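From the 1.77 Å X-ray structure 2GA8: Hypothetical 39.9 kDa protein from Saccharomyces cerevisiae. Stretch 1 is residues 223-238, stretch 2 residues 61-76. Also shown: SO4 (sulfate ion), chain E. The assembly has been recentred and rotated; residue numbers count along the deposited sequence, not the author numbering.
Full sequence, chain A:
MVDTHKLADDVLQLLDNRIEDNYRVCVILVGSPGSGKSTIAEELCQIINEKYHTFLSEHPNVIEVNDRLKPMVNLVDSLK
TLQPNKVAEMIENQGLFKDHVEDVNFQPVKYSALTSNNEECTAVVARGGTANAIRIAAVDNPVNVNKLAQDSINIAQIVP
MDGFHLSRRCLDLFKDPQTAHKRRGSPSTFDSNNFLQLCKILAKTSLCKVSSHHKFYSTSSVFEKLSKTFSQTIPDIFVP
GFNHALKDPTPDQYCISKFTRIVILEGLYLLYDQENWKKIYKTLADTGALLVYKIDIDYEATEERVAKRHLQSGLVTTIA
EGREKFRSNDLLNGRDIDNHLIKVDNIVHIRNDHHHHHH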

ATOM      1  N   PHE A 223       9.649   0.490  22.319  1.00 13.93           N
ATOM      2  CA  PHE A 223       8.536   1.421  22.479  1.00 14.09           C
ATOM      3  C   PHE A 223       8.961   2.723  23.156  1.00 14.18           C
ATOM      4  O   PHE A 223       8.428   3.792  22.845  1.00 14.94           O
ATOM      5  CB  PHE A 223       7.390   0.758  23.242  1.00 15.91           C
ATOM      6  CG  PHE A 223       6.744  -0.376  22.494  1.00 14.39           C
ATOM      7  CD1 PHE A 223       6.589  -0.312  21.110  1.00 15.24           C
ATOM      8  CD2 PHE A 223       6.258  -1.490  23.172  1.00 17.83           C
ATOM      9  CE1 PHE A 223       5.958  -1.338  20.410  1.00 16.06           C
ATOM     10  CE2 PHE A 223       5.623  -2.524  22.482  1.00 19.57           C
ATOM     11  CZ  PHE A 223       5.473  -2.445  21.095  1.00 18.65           C
ATOM     12  N   GLU A 224       9.916   2.637  24.077  1.00 15.16           N
ATOM     13  CA  GLU A 224      10.422   3.822  24.764  1.00 16.92           C
ATOM     14  C   GLU A 224      11.132   4.708  23.737  1.00 15.96           C
ATOM     15  O   GLU A 224      10.907   5.919  23.669  1.00 14.86           O
ATOM     16  CB  GLU A 224      11.418   3.412  25.855  1.00 19.85           C
ATOM     17  CG  GLU A 224      11.999   4.566  26.651  1.00 27.91           C
ATOM     18  CD  GLU A 224      11.068   5.042  27.747  1.00 31.97           C
ATOM     19  OE1 GLU A 224      10.626   4.192  28.546  1.00 34.97           O
ATOM     20  OE2 GLU A 224      10.786   6.258  27.814  1.00 36.21           O
ATOM     21  N   LYS A 225      11.982   4.088  22.926  1.00 15.12           N
ATOM     22  CA  LYS A 225      12.727   4.815  21.903  1.00 13.81           C
ATOM     23  C   LYS A 225      11.820   5.492  20.882  1.00 13.50           C
ATOM     24  O   LYS A 225      12.005   6.661  20.549  1.00 13.12           O
ATOM     25  CB  LYS A 225      13.670   3.861  21.170  1.00 15.30           C
ATOM     26  CG  LYS A 225      14.712   3.211  22.053  1.00 19.40           C
ATOM     27  CD  LYS A 225      15.523   2.225  21.243  1.00 19.30           C
ATOM     28  CE  LYS A 225      16.470   1.428  22.107  1.00 20.92           C
ATOM     29  NZ  LYS A 225      17.170   0.398  21.297  1.00 21.91           N
ATOM     30  N   LEU A 226      10.837   4.760  20.373  1.00 13.40           N
ATOM     31  CA  LEU A 226       9.947   5.346  19.384  1.00 15.00           C
ATOM     32  C   LEU A 226       9.098   6.471  19.978  1.00 14.41           C
ATOM     33  O   LEU A 226       8.860   7.490  19.326  1.00 12.17           O
ATOM     34  CB  LEU A 226       9.052   4.263  18.764  1.00 18.65           C
ATOM     35  CG  LEU A 226       7.910   3.641  19.562  1.00 23.04           C
ATOM     36  CD1 LEU A 226       6.703   4.578  19.555  1.00 23.07           C
ATOM     37  CD2 LEU A 226       7.531   2.304  18.928  1.00 24.01           C
ATOM     38  N   SER A 227       8.663   6.288  21.222  1.00 14.39           N
ATOM     39  CA  SER A 227       7.829   7.274  21.903  1.00 15.12           C
ATOM     40  C   SER A 227       8.505   8.626  22.067  1.00 15.08           C
ATOM     41  O   SER A 227       7.843   9.657  22.062  1.00 14.94           O
ATOM     42  CB  SER A 227       7.407   6.756  23.284  1.00 14.33           C
ATOM     43  OG  SER A 227       6.546   5.638  23.172  1.00 15.14           O
ATOM     44  N   LYS A 228       9.826   8.614  22.200  1.00 16.04           N
ATOM     45  CA  LYS A 228      10.586   9.845  22.383  1.00 17.91           C
ATOM     46  C   LYS A 228      11.109  10.436  21.077  1.00 18.01           C
ATOM     47  O   LYS A 228      11.790  11.455  21.095  1.00 20.50           O
ATOM     48  CB  LYS A 228      11.781   9.590  23.311  1.00 21.54           C
ATOM     49  CG  LYS A 228      11.423   9.126  24.716  1.00 23.47           C
ATOM     50  CD  LYS A 228      10.623  10.182  25.459  1.00 26.63           C
ATOM     51  CE  LYS A 228      10.409   9.794  26.914  1.00 27.81           C
ATOM     52  NZ  LYS A 228       9.502  10.754  27.601  1.00 26.73           N
ATOM     53  N   THR A 229      10.782   9.817  19.947  1.00 16.92           N
ATOM     54  CA  THR A 229      11.303  10.296  18.672  1.00 16.46           C
ATOM     55  C   THR A 229      10.302  10.634  17.566  1.00 16.21           C
ATOM     56  O   THR A 229      10.671  10.672  16.389  1.00 16.35           O
ATOM     57  CB  THR A 229      12.337   9.297  18.116  1.00 16.56           C
ATOM     58  OG1 THR A 229      11.753   7.990  18.048  1.00 14.50           O
ATOM     59  CG2 THR A 229      13.566   9.250  19.023  1.00 18.10           C
ATOM     60  N   PHE A 230       9.048  10.868  17.935  1.00 14.13           N
ATOM     61  CA  PHE A 230       8.038  11.251  16.961  1.00 13.97           C
ATOM     62  C   PHE A 230       8.461  12.641  16.495  1.00 14.80           C
ATOM     63  O   PHE A 230       9.051  13.402  17.270  1.00 13.88           O
ATOM     64  CB  PHE A 230       6.655  11.318  17.614  1.00 13.67           C
ATOM     65  CG  PHE A 230       6.064   9.975  17.942  1.00 13.59           C
ATOM     66  CD1 PHE A 230       5.739   9.073  16.928  1.00 11.23           C
ATOM     67  CD2 PHE A 230       5.790   9.626  19.264  1.00 11.84           C
ATOM     68  CE1 PHE A 230       5.147   7.846  17.225  1.00 11.68           C
ATOM     69  CE2 PHE A 230       5.197   8.402  19.571  1.00 12.31           C
ATOM     70  CZ  PHE A 230       4.873   7.509  18.551  1.00 11.54           C
ATOM     71  N   SER A 231       8.166  12.977  15.243  1.00 14.56           N
ATOM     72  CA  SER A 231       8.557  14.276  14.707  1.00 16.87           C
ATOM     73  C   SER A 231       7.397  15.127  14.195  1.00 16.86           C
ATOM     74  O   SER A 231       6.536  14.652  13.454  1.00 16.00           O
ATOM     75  CB  SER A 231       9.571  14.091  13.578  1.00 17.01           C
ATOM     76  OG  SER A 231       9.916  15.341  13.006  1.00 16.73           O
ATOM     77  N   GLN A 232       7.395  16.397  14.586  1.00 16.43           N
ATOM     78  CA  GLN A 232       6.354  17.324  14.163  1.00 16.94           C
ATOM     79  C   GLN A 232       6.478  17.651  12.671  1.00 15.59           C
ATOM     80  O   GLN A 232       5.551  18.188  12.071  1.00 17.56           O
ATOM     81  CB  GLN A 232       6.454  18.615  14.983  1.00 22.28           C
ATOM     82  CG  GLN A 232       5.273  19.557  14.829  1.00 30.65           C
ATOM     83  CD  GLN A 232       3.960  18.917  15.248  1.00 34.09           C
ATOM     84  OE1 GLN A 232       3.861  18.325  16.324  1.00 37.69           O
ATOM     85  NE2 GLN A 232       2.945  19.039  14.401  1.00 37.72           N
ATOM     86  N   THR A 233       7.614  17.315  12.071  1.00 14.90           N
ATOM     87  CA  THR A 233       7.843  17.616  10.656  1.00 16.57           C
ATOM     88  C   THR A 233       7.166  16.676   9.666  1.00 16.53           C
ATOM     89  O   THR A 233       7.144  16.957   8.470  1.00 16.65           O
ATOM     90  CB  THR A 233       9.339  17.614  10.316  1.00 18.10           C
ATOM     91  OG1 THR A 233       9.860  16.288  10.473  1.00 19.88           O
ATOM     92  CG2 THR A 233      10.090  18.571  11.225  1.00 19.20           C
ATOM     93  N   ILE A 234       6.616  15.573  10.161  1.00 14.55           N
ATOM     94  CA  ILE A 234       5.960  14.584   9.306  1.00 15.26           C
ATOM     95  C   ILE A 234       4.468  14.875   9.168  1.00 15.45           C
ATOM     96  O   ILE A 234       3.726  14.820  10.142  1.00 17.16           O
ATOM     97  CB  ILE A 234       6.169  13.158   9.880  1.00 14.34           C
ATOM     98  CG1 ILE A 234       7.669  12.867   9.994  1.00 15.78           C
ATOM     99  CG2 ILE A 234       5.480  12.119   8.995  1.00 16.77           C
ATOM    100  CD1 ILE A 234       8.402  12.784   8.656  1.00 16.32           C
ATOM    101  N   PRO A 235       4.007  15.180   7.943  1.00 15.27           N
ATOM    102  CA  PRO A 235       2.592  15.484   7.716  1.00 16.78           C
ATOM    103  C   PRO A 235       1.728  14.239   7.607  1.00 16.00           C
ATOM    104  O   PRO A 235       2.240  13.131   7.465  1.00 17.58           O
ATOM    105  CB  PRO A 235       2.625  16.251   6.406  1.00 16.41           C
ATOM    106  CG  PRO A 235       3.660  15.467   5.633  1.00 17.46           C
ATOM    107  CD  PRO A 235       4.762  15.233   6.676  1.00 16.76           C
ATOM    108  N   ASP A 236       0.414  14.427   7.683  1.00 16.60           N
ATOM    109  CA  ASP A 236      -0.512  13.312   7.544  1.00 16.09           C
ATOM    110  C   ASP A 236      -0.589  12.982   6.060  1.00 16.94           C
ATOM    111  O   ASP A 236      -0.681  13.879   5.224  1.00 17.25           O
ATOM    112  CB  ASP A 236      -1.917  13.684   8.037  1.00 17.23           C
ATOM    113  CG  ASP A 236      -2.016  13.750   9.551  1.00 20.77           C
ATOM    114  OD1 ASP A 236      -1.093  13.268  10.237  1.00 20.44           O
ATOM    115  OD2 ASP A 236      -3.035  14.272  10.055  1.00 22.24           O
ATOM    116  N   ILE A 237      -0.541  11.696   5.739  1.00 16.27           N
ATOM    117  CA  ILE A 237      -0.626  11.252   4.354  1.00 15.22           C
ATOM    118  C   ILE A 237      -1.868  10.385   4.251  1.00 15.66           C
ATOM    119  O   ILE A 237      -1.991   9.393   4.967  1.00 16.26           O
ATOM    120  CB  ILE A 237       0.603  10.414   3.962  1.00 13.91           C
ATOM    121  CG1 ILE A 237       1.870  11.251   4.127  1.00 14.38           C
ATOM    122  CG2 ILE A 237       0.468   9.931   2.517  1.00 14.55           C
ATOM    123  CD1 ILE A 237       3.150  10.447   4.014  1.00 13.58           C
ATOM    124  N   PHE A 238      -2.788  10.768   3.373  1.00 15.90           N
ATOM    125  CA  PHE A 238      -4.027  10.026   3.178  1.00 16.17           C
ATOM    126  C   PHE A 238      -3.975   9.214   1.896  1.00 14.37           C
ATOM    127  O   PHE A 238      -3.681   9.743   0.829  1.00 15.45           O
ATOM    128  CB  PHE A 238      -5.205  10.995   3.137  1.00 19.12           C
ATOM    129  CG  PHE A 238      -5.436  11.694   4.438  1.00 20.59           C
ATOM    130  CD1 PHE A 238      -6.177  11.085   5.441  1.00 22.82           C
ATOM    131  CD2 PHE A 238      -4.857  12.936   4.685  1.00 23.60           C
ATOM    132  CE1 PHE A 238      -6.338  11.702   6.681  1.00 24.51           C
ATOM    133  CE2 PHE A 238      -5.013  13.560   5.922  1.00 23.48           C
ATOM    134  CZ  PHE A 238      -5.751  12.943   6.918  1.00 24.28           C
TER
HETATM  135  S   SO4 E 401      12.853  19.995  19.719  1.00 33.32           S
HETATM  136  O1  SO4 E 401      11.443  20.285  19.393  1.00 34.09           O
HETATM  137  O2  SO4 E 401      13.723  21.022  19.112  1.00 35.41           O
HETATM  138  O3  SO4 E 401      13.025  20.003  21.184  1.00 36.00           O
HETATM  139  O4  SO4 E 401      13.227  18.668  19.195  1.00 35.23           O
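Stretch 2, residues 61-76: NVIEVNDRLKPMVNLV

Two segments far apart in sequence can be joined by a very short parallel β-ladder, with side chains and neighbouring backbone extending the contact at both ends. Residues 61-76 of this yeast protein illustrate the principle: they run alongside residues 223-238 in the same direction, largely as extended loop, and the contact buries 1063 Å² in all.

The approach begins at the helix end. Val62 packs its CG1 3.7 Å from Ser227 OG, and its carbonyl O accepts a hydrogen bond from Lys228 NZ at 2.9 Å. Ile63 turns its CA-to-CB bond away, yet its CG2 still lies 3.8 Å from Phe230 CD2. At Glu64 the backbone N donates to Ser227 O (2.9 Å), while OE2 forms a salt bridge with Lys228 NZ (2.6 Å); the lysine thus ties down both a carbonyl and a carboxylate.

The ladder proper is two residues long. Val65 pairs with Phe230, their side chains sharing one face of the sheet, and Asn66 pairs with Ser231 on the other. Parallel geometry lets Asn66 bridge two partners through its backbone: its N donates to Phe230 O (2.8 Å) and its O accepts from Gln232 N (2.9 Å). Its side chain reaches back, ND2 donating to Lys228 O at 2.7 Å.

Asp67, with positive phi, opens a type I turn ending at Lys70. Its OD2 accepts from Ser231 OG (2.6 Å), while its N and that of Arg68 bind a sulfate, probably from the crystallisation liquor.

After the turn the chain returns to its partner. Met72 places CE 3.8 Å from Pro235 CB, and Val73 N donates to Thr233 O (3.0 Å). Leu75 closes the contact with apolar packing, its CD1 lying 3.6 Å from Pro235 CG and 4.0 Å from Ile237 CD1.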

ATOM      1  N   ASN A  61       2.983   9.083  30.175  1.00 22.02           N
ATOM      2  CA  ASN A  61       3.365  10.352  29.567  1.00 21.67           C
ATOM      3  C   ASN A  61       4.702  10.303  28.852  1.00 19.95           C
ATOM      4  O   ASN A  61       5.408  11.305  28.772  1.00 20.67           O
ATOM      5  CB  ASN A  61       3.388  11.428  30.650  1.00 23.20           C
ATOM      6  CG  ASN A  61       2.066  11.530  31.378  1.00 25.52           C
ATOM      7  OD1 ASN A  61       1.044  11.856  30.777  1.00 26.39           O
ATOM      8  ND2 ASN A  61       2.073  11.237  32.678  1.00 24.83           N
ATOM      9  N   VAL A  62       5.024   9.135  28.310  1.00 18.62           N
ATOM     10  CA  VAL A  62       6.290   8.921  27.622  1.00 18.19           C
ATOM     11  C   VAL A  62       6.380   9.567  26.242  1.00 19.28           C
ATOM     12  O   VAL A  62       7.477   9.869  25.772  1.00 19.49           O
ATOM     13  CB  VAL A  62       6.574   7.403  27.467  1.00 17.32           C
ATOM     14  CG1 VAL A  62       5.551   6.778  26.524  1.00 17.44           C
ATOM     15  CG2 VAL A  62       7.991   7.172  26.959  1.00 17.95           C
ATOM     16  N   ILE A  63       5.237   9.779  25.598  1.00 19.88           N
ATOM     17  CA  ILE A  63       5.234  10.353  24.254  1.00 20.46           C
ATOM     18  C   ILE A  63       5.698  11.799  24.157  1.00 22.68           C
ATOM     19  O   ILE A  63       5.233  12.674  24.890  1.00 22.20           O
ATOM     20  CB  ILE A  63       3.843  10.248  23.597  1.00 21.13           C
ATOM     21  CG1 ILE A  63       3.468   8.775  23.404  1.00 21.25           C
ATOM     22  CG2 ILE A  63       3.850  10.965  22.247  1.00 20.31           C
ATOM     23  CD1 ILE A  63       2.077   8.562  22.832  1.00 22.41           C
ATOM     24  N   GLU A  64       6.625  12.033  23.234  1.00 23.02           N
ATOM     25  CA  GLU A  64       7.165  13.362  22.990  1.00 26.24           C
ATOM     26  C   GLU A  64       7.311  13.582  21.492  1.00 26.10           C
ATOM     27  O   GLU A  64       7.779  12.700  20.768  1.00 25.52           O
ATOM     28  CB  GLU A  64       8.531  13.522  23.656  1.00 28.62           C
ATOM     29  CG  GLU A  64       8.506  13.439  25.170  1.00 33.73           C
ATOM     30  CD  GLU A  64       9.850  13.766  25.787  1.00 37.72           C
ATOM     31  OE1 GLU A  64      10.381  14.861  25.504  1.00 41.87           O
ATOM     32  OE2 GLU A  64      10.379  12.937  26.556  1.00 40.06           O
ATOM     33  N   VAL A  65       6.899  14.756  21.026  1.00 24.54           N
ATOM     34  CA  VAL A  65       7.008  15.085  19.612  1.00 24.34           C
ATOM     35  C   VAL A  65       8.119  16.122  19.486  1.00 24.60           C
ATOM     36  O   VAL A  65       8.029  17.216  20.048  1.00 26.45           O
ATOM     37  CB  VAL A  65       5.682  15.651  19.062  1.00 25.10           C
ATOM     38  CG1 VAL A  65       5.825  15.964  17.577  1.00 26.32           C
ATOM     39  CG2 VAL A  65       4.560  14.642  19.277  1.00 25.17           C
ATOM     40  N   ASN A  66       9.170  15.763  18.758  1.00 22.96           N
ATOM     41  CA  ASN A  66      10.328  16.631  18.576  1.00 23.94           C
ATOM     42  C   ASN A  66      10.296  17.431  17.281  1.00 21.34           C
ATOM     43  O   ASN A  66       9.307  17.413  16.550  1.00 18.93           O
ATOM     44  CB  ASN A  66      11.603  15.790  18.602  1.00 27.41           C
ATOM     45  CG  ASN A  66      11.631  14.816  19.753  1.00 32.33           C
ATOM     46  OD1 ASN A  66      11.744  15.211  20.915  1.00 35.64           O
ATOM     47  ND2 ASN A  66      11.517  13.529  19.440  1.00 33.18           N
ATOM     48  N   ASP A  67      11.403  18.121  17.012  1.00 20.38           N
ATOM     49  CA  ASP A  67      11.557  18.940  15.815  1.00 21.96           C
ATOM     50  C   ASP A  67      10.483  20.012  15.729  1.00 22.61           C
ATOM     51  O   ASP A  67      10.010  20.351  14.646  1.00 21.01           O
ATOM     52  CB  ASP A  67      11.508  18.070  14.555  1.00 23.31           C
ATOM     53  CG  ASP A  67      12.552  16.969  14.566  1.00 26.62           C
ATOM     54  OD1 ASP A  67      13.716  17.253  14.924  1.00 27.60           O
ATOM     55  OD2 ASP A  67      12.210  15.824  14.206  1.00 26.40           O
ATOM     56  N   ARG A  68      10.106  20.552  16.881  1.00 24.09           N
ATOM     57  CA  ARG A  68       9.078  21.580  16.937  1.00 26.27           C
ATOM     58  C   ARG A  68       9.453  22.857  16.183  1.00 27.45           C
ATOM     59  O   ARG A  68       8.575  23.570  15.699  1.00 29.79           O
ATOM     60  CB  ARG A  68       8.758  21.907  18.398  1.00 26.81           C
ATOM     61  CG  ARG A  68       8.074  20.765  19.145  1.00 29.32           C
ATOM     62  CD  ARG A  68       8.056  21.011  20.650  1.00 32.09           C
ATOM     63  NE  ARG A  68       9.398  20.942  21.224  1.00 32.44           N
ATOM     64  CZ  ARG A  68       9.677  21.132  22.509  1.00 34.05           C
ATOM     65  NH1 ARG A  68       8.705  21.409  23.371  1.00 33.37           N
ATOM     66  NH2 ARG A  68      10.929  21.038  22.936  1.00 33.55           N
ATOM     67  N   LEU A  69      10.749  23.139  16.073  1.00 28.27           N
ATOM     68  CA  LEU A  69      11.208  24.347  15.384  1.00 30.21           C
ATOM     69  C   LEU A  69      11.764  24.079  13.990  1.00 30.52           C
ATOM     70  O   LEU A  69      12.507  24.896  13.445  1.00 31.56           O
ATOM     71  CB  LEU A  69      12.279  25.060  16.213  1.00 31.57           C
ATOM     72  CG  LEU A  69      11.878  25.511  17.621  1.00 33.30           C
ATOM     73  CD1 LEU A  69      13.050  26.230  18.270  1.00 35.12           C
ATOM     74  CD2 LEU A  69      10.663  26.422  17.548  1.00 35.25           C
ATOM     75  N   LYS A  70      11.411  22.936  13.415  1.00 29.61           N
ATOM     76  CA  LYS A  70      11.888  22.595  12.082  1.00 28.80           C
ATOM     77  C   LYS A  70      10.755  22.690  11.071  1.00 27.59           C
ATOM     78  O   LYS A  70       9.583  22.573  11.425  1.00 27.61           O
ATOM     79  CB  LYS A  70      12.473  21.180  12.073  1.00 29.56           C
ATOM     80  CG  LYS A  70      13.719  21.023  12.921  1.00 30.76           C
ATOM     81  CD  LYS A  70      14.334  19.650  12.730  1.00 34.99           C
ATOM     82  CE  LYS A  70      15.676  19.540  13.434  1.00 36.00           C
ATOM     83  NZ  LYS A  70      16.347  18.245  13.131  1.00 38.29           N
ATOM     84  N   PRO A  71      11.087  22.930   9.794  1.00 27.27           N
ATOM     85  CA  PRO A  71      10.032  23.026   8.783  1.00 27.04           C
ATOM     86  C   PRO A  71       9.516  21.639   8.405  1.00 26.33           C
ATOM     87  O   PRO A  71      10.208  20.635   8.594  1.00 25.01           O
ATOM     88  CB  PRO A  71      10.736  23.718   7.623  1.00 27.07           C
ATOM     89  CG  PRO A  71      12.127  23.169   7.722  1.00 27.10           C
ATOM     90  CD  PRO A  71      12.405  23.241   9.213  1.00 28.02           C
ATOM     91  N   MET A  72       8.298  21.593   7.880  1.00 26.45           N
ATOM     92  CA  MET A  72       7.679  20.341   7.464  1.00 27.87           C
ATOM     93  C   MET A  72       8.463  19.716   6.321  1.00 28.27           C
ATOM     94  O   MET A  72       8.959  20.424   5.447  1.00 29.85           O
ATOM     95  CB  MET A  72       6.247  20.594   6.991  1.00 28.23           C
ATOM     96  CG  MET A  72       5.340  21.185   8.041  1.00 30.18           C
ATOM     97  SD  MET A  72       5.184  20.083   9.446  1.00 31.79           S
ATOM     98  CE  MET A  72       4.140  18.814   8.750  1.00 28.53           C
ATOM     99  N   VAL A  73       8.577  18.392   6.326  1.00 26.40           N
ATOM    100  CA  VAL A  73       9.282  17.699   5.254  1.00 27.01           C
ATOM    101  C   VAL A  73       8.483  17.942   3.977  1.00 27.01           C
ATOM    102  O   VAL A  73       7.265  17.759   3.965  1.00 27.56           O
ATOM    103  CB  VAL A  73       9.357  16.174   5.515  1.00 27.12           C
ATOM    104  CG1 VAL A  73      10.012  15.469   4.335  1.00 27.78           C
ATOM    105  CG2 VAL A  73      10.144  15.903   6.789  1.00 28.13           C
ATOM    106  N   ASN A  74       9.154  18.380   2.917  1.00 28.10           N
ATOM    107  CA  ASN A  74       8.471  18.627   1.649  1.00 29.86           C
ATOM    108  C   ASN A  74       8.474  17.298   0.908  1.00 29.38           C
ATOM    109  O   ASN A  74       9.523  16.814   0.493  1.00 28.93           O
ATOM    110  CB  ASN A  74       9.210  19.687   0.829  1.00 32.11           C
ATOM    111  CG  ASN A  74       8.364  20.235  -0.303  1.00 34.53           C
ATOM    112  OD1 ASN A  74       7.774  19.478  -1.074  1.00 36.11           O
ATOM    113  ND2 ASN A  74       8.304  21.558  -0.412  1.00 35.32           N
ATOM    114  N   LEU A  75       7.299  16.708   0.740  1.00 28.09           N
ATOM    115  CA  LEU A  75       7.220  15.407   0.098  1.00 28.33           C
ATOM    116  C   LEU A  75       7.028  15.392  -1.407  1.00 29.26           C
ATOM    117  O   LEU A  75       7.418  14.428  -2.066  1.00 30.55           O
ATOM    118  CB  LEU A  75       6.119  14.584   0.765  1.00 26.46           C
ATOM    119  CG  LEU A  75       6.348  14.397   2.267  1.00 23.73           C
ATOM    120  CD1 LEU A  75       5.170  13.679   2.886  1.00 25.96           C
ATOM    121  CD2 LEU A  75       7.640  13.629   2.487  1.00 23.88           C
ATOM    122  N   VAL A  76       6.452  16.450  -1.960  1.00 28.66           N
ATOM    123  CA  VAL A  76       6.213  16.478  -3.395  1.00 31.36           C
ATOM    124  C   VAL A  76       6.795  17.677  -4.132  1.00 31.75           C
ATOM    125  O   VAL A  76       6.235  18.133  -5.128  1.00 31.14           O
ATOM    126  CB  VAL A  76       4.702  16.388  -3.691  1.00 32.45           C
ATOM    127  CG1 VAL A  76       4.170  15.042  -3.223  1.00 34.92           C
ATOM    128  CG2 VAL A  76       3.963  17.519  -2.991  1.00 32.44           C
TER
HETATM  129  O   HOH W   1      12.715  12.988  15.842  1.00 41.55           O